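Local coordinates for meso-diaminopimelate dehydrogenase (Clostridium tetani, PDB 3WGQ) that catalyses the reversible NADP+-dependent oxidative deamination of meso-2,6-diaminopimelate at its D-configured centre, at the interface of chains A and B. Residues are numbered along the deposited sequence; one frame, centred on the assembly and turned at random. Chains: chain A/B, Meso-diaminopimelate dehydrogenase.

Contact 1: the interface of chains A and B. Residues chain A 139, 259, 263, 265; chain B 273, 275, 278-279, 282.
A:Gln265 and B:Leu273 form an antiparallel beta bridge between strands 263-273 of the two chains, their CA atoms 4.6 Å apart. The side chain of A:Gln265 then carries the contact beyond this backbone pairing. Its chain bends at the second torsion (chi2 -78°) and brings the terminal amide to the turn of chain B between strand and helix. A:Gln265 NE2 donates to the backbone carbonyl O of B:Ser275 at 2.9 Å, in an almost straight bond lying close to the amide plane of the glutamine, and this bond sets which way round the amide is turned. The donor is tilted from the carbonyl plane of the serine. A:Gln265 OE1, the other arm, rests 3.2 Å from CA of B:Leu273; a weak bond from B:Ser275 N to it is consistent with this orientation. Beside it, the A:Thr259 hydroxyl OG1 donates to the carboxylate oxygen OE1 of B:Glu278 at 2.7 Å, reaching it from the anti side and 27° out of the carboxylate plane. The threonine methyl, A:Thr259 CG2, turns instead toward B:Ser282 OG, 3.3 Å away. A:Ala263 CB packs on B:Ser275 CB at 3.6 Å, and A:Leu139 CD2 meets the CD1-CE1 side of the B:Phe279 ring, the two side chains crossing at about a right angle. The site lies where strands 249-259 and 263-273 of chain A reach the start of helix 276-297 in chain B.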
# COMPACT_ATOMS: atom_id res chain seq x y z
N LEU A 139 -8.71 7.18 -5.72
CA LEU A 139 -10.15 7.42 -5.63
C LEU A 139 -10.38 8.78 -4.97
O LEU A 139 -10.72 8.85 -3.79
CB LEU A 139 -10.83 6.33 -4.81
CG LEU A 139 -10.78 4.89 -5.34
CD1 LEU A 139 -11.41 3.96 -4.32
CD2 LEU A 139 -11.52 4.80 -6.67
N THR A 259 -16.44 6.00 -8.57
CA THR A 259 -15.85 6.56 -9.78
C THR A 259 -17.02 7.25 -10.48
O THR A 259 -18.17 7.01 -10.12
CB THR A 259 -15.26 5.44 -10.67
OG1 THR A 259 -16.11 4.28 -10.63
CG2 THR A 259 -13.86 5.05 -10.19
N ALA A 263 -20.18 3.76 -9.41
CA ALA A 263 -19.63 2.43 -9.16
C ALA A 263 -18.83 2.39 -7.85
O ALA A 263 -17.91 3.18 -7.65
CB ALA A 263 -18.73 2.01 -10.32
N GLN A 265 -16.14 1.38 -5.33
CA GLN A 265 -14.76 0.89 -5.40
C GLN A 265 -14.16 0.93 -3.99
O GLN A 265 -14.13 1.98 -3.36
CB GLN A 265 -13.93 1.79 -6.32
CG GLN A 265 -14.61 2.15 -7.64
CD GLN A 265 -14.58 1.03 -8.66
OE1 GLN A 265 -14.73 -0.15 -8.32
NE2 GLN A 265 -14.41 1.39 -9.92
N LEU B 273 -13.73 -4.10 -6.49
CA LEU B 273 -14.15 -3.18 -7.54
C LEU B 273 -15.46 -3.53 -8.24
O LEU B 273 -15.56 -4.56 -8.91
CB LEU B 273 -13.03 -3.07 -8.58
CG LEU B 273 -11.61 -3.09 -7.99
CD1 LEU B 273 -10.57 -3.06 -9.12
CD2 LEU B 273 -11.42 -1.89 -7.05
N SER B 275 -16.60 -1.84 -10.60
CA SER B 275 -16.27 -1.59 -12.00
C SER B 275 -14.76 -1.65 -12.17
O SER B 275 -14.05 -0.67 -11.92
CB SER B 275 -16.80 -0.22 -12.44
OG SER B 275 -16.39 0.06 -13.76
N GLU B 278 -13.25 1.05 -14.73
CA GLU B 278 -13.22 2.42 -14.24
C GLU B 278 -12.14 2.62 -13.17
O GLU B 278 -11.55 3.70 -13.05
CB GLU B 278 -14.59 2.82 -13.68
CG GLU B 278 -15.61 3.11 -14.76
CD GLU B 278 -16.99 3.38 -14.19
OE1 GLU B 278 -17.08 4.06 -13.15
OE2 GLU B 278 -17.98 2.93 -14.79
N PHE B 279 -11.88 1.57 -12.40
CA PHE B 279 -10.86 1.66 -11.37
C PHE B 279 -9.49 1.74 -12.04
O PHE B 279 -8.66 2.57 -11.68
CB PHE B 279 -10.89 0.44 -10.44
CG PHE B 279 -9.91 0.54 -9.30
CD1 PHE B 279 -10.16 1.39 -8.23
CD2 PHE B 279 -8.73 -0.19 -9.31
CE1 PHE B 279 -9.24 1.52 -7.19
CE2 PHE B 279 -7.80 -0.07 -8.28
CZ PHE B 279 -8.06 0.79 -7.21
N SER B 282 -8.97 5.11 -13.24
CA SER B 282 -8.65 6.04 -12.16
C SER B 282 -7.18 5.96 -11.81
O SER B 282 -6.55 6.98 -11.52
CB SER B 282 -9.49 5.75 -10.92
OG SER B 282 -10.85 6.02 -11.16

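Contact 2: the interface of chains A and B. Residues chain A 130, 133-134, 137-138; chain B 127, 286, 310, 313.
B:Phe310 projects its ring from the 3-10 helix 310-313 against A:Leu130 and A:Leu134 on helix 123-138 of the other chain, forming an apolar centre. The CD2-CE2 side of the ring does most of the touching. A:Leu134 brings CB to within 3.8 Å of B:Phe310 CE2, while its CD1 methyl lies over one face, displaced toward the rim. With CG trans to the backbone N (chi1 -176°), this leucine spreads both methyls toward chain B. A:Leu130 crosses the phenylalanine at about a right angle, its CD2 methyl 3.8 Å from B:Phe310 CD2. At the root of the side chain, A:Leu133 CD2 packs on B:Phe310 CB at 3.6 Å and also covers the backbone carbonyl. Farther along the helix, A:Leu134 and B:Leu313 lie side by side and point the same way, with CD1 meeting CD1 at 3.9 Å; the same A:Leu134 methyl also reaches B:Leu127 CD2. A:Ile138 CD1 extends the apolar patch to B:Ala286 CB, on helix 276-297. Polar atoms appear at its margins. The backbone O of A:Leu130 sits in the ring plane at its edge, 3.5 Å from B:Phe310 CD2. At the other end, A:Ser137 packs CB against B:Leu313 CB, and A:Ser137 OG bonds to A:Leu133 O at 3.1 Å, standing above that carbonyl plane. B:Leu313 O lies 3.3 Å from the same A:Ser137 OG, at most a weak, shared hydrogen bond.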
# COMPACT_ATOMS: atom_id res chain seq x y z
N LEU A 130 1.15 5.96 3.85
CA LEU A 130 1.28 5.70 2.43
C LEU A 130 -0.06 5.25 1.84
O LEU A 130 -0.44 5.69 0.77
CB LEU A 130 2.34 4.62 2.18
CG LEU A 130 3.79 5.12 2.26
CD1 LEU A 130 4.75 3.94 2.38
CD2 LEU A 130 4.10 5.95 1.02
N LEU A 133 -2.66 8.08 1.52
CA LEU A 133 -2.31 8.88 0.34
C LEU A 133 -2.72 8.15 -0.93
O LEU A 133 -3.36 8.72 -1.81
CB LEU A 133 -0.81 9.17 0.31
CG LEU A 133 -0.29 9.86 -0.95
CD1 LEU A 133 -1.11 11.13 -1.20
CD2 LEU A 133 1.19 10.21 -0.80
N LEU A 134 -2.36 6.87 -1.02
CA LEU A 134 -2.71 6.08 -2.19
C LEU A 134 -4.22 6.06 -2.39
O LEU A 134 -4.71 6.35 -3.48
CB LEU A 134 -2.17 4.65 -2.04
CG LEU A 134 -2.37 3.72 -3.24
CD1 LEU A 134 -1.58 4.23 -4.44
CD2 LEU A 134 -1.91 2.32 -2.88
N SER A 137 -5.47 9.37 -3.73
CA SER A 137 -5.07 9.69 -5.09
C SER A 137 -5.77 8.87 -6.15
O SER A 137 -6.13 9.38 -7.21
CB SER A 137 -3.56 9.53 -5.24
OG SER A 137 -2.87 10.38 -4.34
N ILE A 138 -5.96 7.58 -5.87
CA ILE A 138 -6.60 6.70 -6.83
C ILE A 138 -8.11 6.92 -6.88
O ILE A 138 -8.71 6.85 -7.95
CB ILE A 138 -6.32 5.22 -6.50
CG1 ILE A 138 -4.81 5.00 -6.32
CG2 ILE A 138 -6.83 4.33 -7.62
CD1 ILE A 138 -4.00 5.33 -7.55
N LEU B 127 -0.87 -1.52 -8.56
CA LEU B 127 -1.03 -1.53 -7.12
C LEU B 127 -0.68 -2.87 -6.47
O LEU B 127 -0.09 -2.89 -5.40
CB LEU B 127 -2.46 -1.13 -6.75
CG LEU B 127 -2.95 0.18 -7.37
CD1 LEU B 127 -4.26 0.59 -6.70
CD2 LEU B 127 -1.90 1.27 -7.19
N ALA B 286 -4.36 8.96 -12.15
CA ALA B 286 -3.53 9.37 -11.01
C ALA B 286 -2.05 9.33 -11.40
O ALA B 286 -1.29 10.25 -11.10
CB ALA B 286 -3.78 8.45 -9.82
N PHE B 310 4.75 7.89 -3.90
CA PHE B 310 3.31 8.13 -3.84
C PHE B 310 2.97 9.62 -3.83
O PHE B 310 1.88 10.01 -4.25
CB PHE B 310 2.71 7.44 -2.62
CG PHE B 310 2.53 5.95 -2.78
CD1 PHE B 310 3.17 5.26 -3.82
CD2 PHE B 310 1.74 5.23 -1.89
CE1 PHE B 310 3.02 3.88 -3.95
CE2 PHE B 310 1.58 3.85 -2.02
CZ PHE B 310 2.22 3.18 -3.05
N LEU B 313 1.51 11.24 -6.91
CA LEU B 313 0.14 10.89 -7.29
C LEU B 313 -0.88 11.89 -6.78
O LEU B 313 -2.05 11.84 -7.16
CB LEU B 313 -0.22 9.51 -6.75
CG LEU B 313 0.62 8.30 -7.18
CD1 LEU B 313 0.18 7.08 -6.36
CD2 LEU B 313 0.44 8.03 -8.68

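Contact 3: the interface of chains A and B. Residues chain A 310-311, 313-314, 316, 321, 325; chain B 133, 136-137.
Helix 123-138 of chain B, in the region of the diaminopimelate dehydrogenase C-terminal family domain, presents B:Leu133 and B:Glu136 to the C-terminal segment of chain A. B:Leu133 CD1 touches A:Leu325 CD1 and lies 3.8 Å from A:Leu321 CD2, the side chains of B:Leu133 and A:Leu321 crossing at about a right angle, whereas CD2 turns to A:Phe310 CB and O. A:Leu325 CD1 presses tightly on B:Leu133 CA at 3.5 Å. The same A:Leu325 methyl, CD1, meets the carboxylate carbon CD of B:Glu136 at 3.4 Å, leucine and glutamate approaching from opposite directions. B:Glu136 starts with CG wedged between the backbone N and carbonyl carbon (chi1 64°) and then runs out extended, carrying its carboxylate to A:Lys316. The outstretched lysine comes across it, and A:Lys316 NZ makes a salt bridge and hydrogen bond to B:Glu136 OE2 at 2.9 Å, on the syn side but 34° out of the carboxylate plane, which would be expected to favour a charged carboxylate. B:Glu136 OE2 also contacts a water at 2.8 Å, and this water lies 2.6 Å from the hydroxyl OG of A:Ser314. A:Ser314 OG accepts a hydrogen bond from the backbone N of A:Lys316 at 3.0 Å, bracing the residue that supplies the ammonium group.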
# COMPACT_ATOMS: atom_id res chain seq x y z
N PHE A 310 9.09 2.63 -3.79
CA PHE A 310 9.17 1.32 -3.16
C PHE A 310 10.38 0.50 -3.57
O PHE A 310 10.85 -0.33 -2.80
CB PHE A 310 7.89 0.51 -3.40
CG PHE A 310 6.75 0.87 -2.48
CD1 PHE A 310 6.82 2.00 -1.66
CD2 PHE A 310 5.58 0.12 -2.48
CE1 PHE A 310 5.76 2.36 -0.85
CE2 PHE A 310 4.51 0.47 -1.67
CZ PHE A 310 4.59 1.60 -0.85
N SER A 311 10.89 0.73 -4.78
CA SER A 311 12.06 -0.02 -5.24
C SER A 311 13.28 0.22 -4.34
O SER A 311 14.16 -0.63 -4.25
CB SER A 311 12.42 0.39 -6.67
OG SER A 311 12.73 1.77 -6.75
N LEU A 313 13.40 0.16 -1.23
CA LEU A 313 13.34 -0.72 -0.07
C LEU A 313 13.93 -2.11 -0.32
O LEU A 313 14.21 -2.85 0.63
CB LEU A 313 11.89 -0.88 0.38
CG LEU A 313 11.12 0.38 0.76
CD1 LEU A 313 9.66 0.03 1.04
CD2 LEU A 313 11.76 1.02 1.96
N SER A 314 14.13 -2.47 -1.58
CA SER A 314 14.64 -3.80 -1.87
C SER A 314 16.10 -3.87 -2.31
O SER A 314 16.60 -2.97 -2.98
CB SER A 314 13.78 -4.45 -2.96
OG SER A 314 14.34 -5.69 -3.37
N LYS A 316 17.22 -6.05 -4.29
CA LYS A 316 17.22 -6.61 -5.64
C LYS A 316 17.40 -5.50 -6.65
O LYS A 316 17.19 -4.32 -6.34
CB LYS A 316 15.91 -7.36 -5.92
CG LYS A 316 15.74 -8.66 -5.14
CD LYS A 316 14.34 -9.26 -5.30
CE LYS A 316 14.23 -10.57 -4.51
NZ LYS A 316 12.86 -11.17 -4.49
N LEU A 321 13.22 -6.96 -10.00
CA LEU A 321 11.90 -6.59 -9.51
C LEU A 321 10.86 -6.61 -10.64
O LEU A 321 9.76 -7.14 -10.46
CB LEU A 321 11.94 -5.20 -8.86
CG LEU A 321 12.85 -5.01 -7.63
CD1 LEU A 321 12.69 -3.59 -7.11
CD2 LEU A 321 12.51 -6.01 -6.54
N LEU A 325 8.22 -9.25 -9.65
CA LEU A 325 7.02 -8.71 -9.01
C LEU A 325 6.07 -7.83 -9.79
O LEU A 325 4.94 -7.60 -9.35
CB LEU A 325 7.44 -7.92 -7.77
CG LEU A 325 8.27 -8.63 -6.71
CD1 LEU A 325 8.62 -7.64 -5.61
CD2 LEU A 325 7.49 -9.81 -6.14
N LEU B 133 5.97 -5.98 -3.62
CA LEU B 133 7.28 -5.43 -3.32
C LEU B 133 7.38 -4.97 -1.86
O LEU B 133 8.32 -5.31 -1.16
CB LEU B 133 7.60 -4.25 -4.25
CG LEU B 133 8.95 -3.56 -4.02
CD1 LEU B 133 10.07 -4.59 -4.02
CD2 LEU B 133 9.20 -2.51 -5.10
N GLU B 136 7.57 -8.08 0.64
CA GLU B 136 8.82 -8.83 0.74
C GLU B 136 9.97 -7.93 1.20
O GLU B 136 11.00 -8.42 1.66
CB GLU B 136 9.16 -9.54 -0.58
CG GLU B 136 9.42 -8.67 -1.79
CD GLU B 136 9.89 -9.48 -3.01
OE1 GLU B 136 9.17 -10.43 -3.41
OE2 GLU B 136 10.97 -9.18 -3.57
N SER B 137 9.79 -6.62 1.09
CA SER B 137 10.83 -5.68 1.54
C SER B 137 10.75 -5.49 3.05
O SER B 137 11.77 -5.50 3.74
CB SER B 137 10.66 -4.33 0.85
OG SER B 137 10.99 -4.43 -0.52
O HOH W 1 12.87 -7.50 -2.34

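Contacts 1 and 2 have C-alpha centres about 14 Å apart, contacts 2 and 3 about 18 Å, and contacts 1 and 3 about 27 Å. Helix 276-297 of chain B serves both contact 1 and contact 2. Contacts 2 and 3 share a pairing, with the chains exchanged, of helix 123-138 in one subunit with segment 310-313 in the other, so Leu133, Ser137, Phe310 and Leu313 recur in both; contact 3 adds the C-terminal tail. All three are parts of one two-fold interface in which each patch occurs twice, an extent consistent with a dimer.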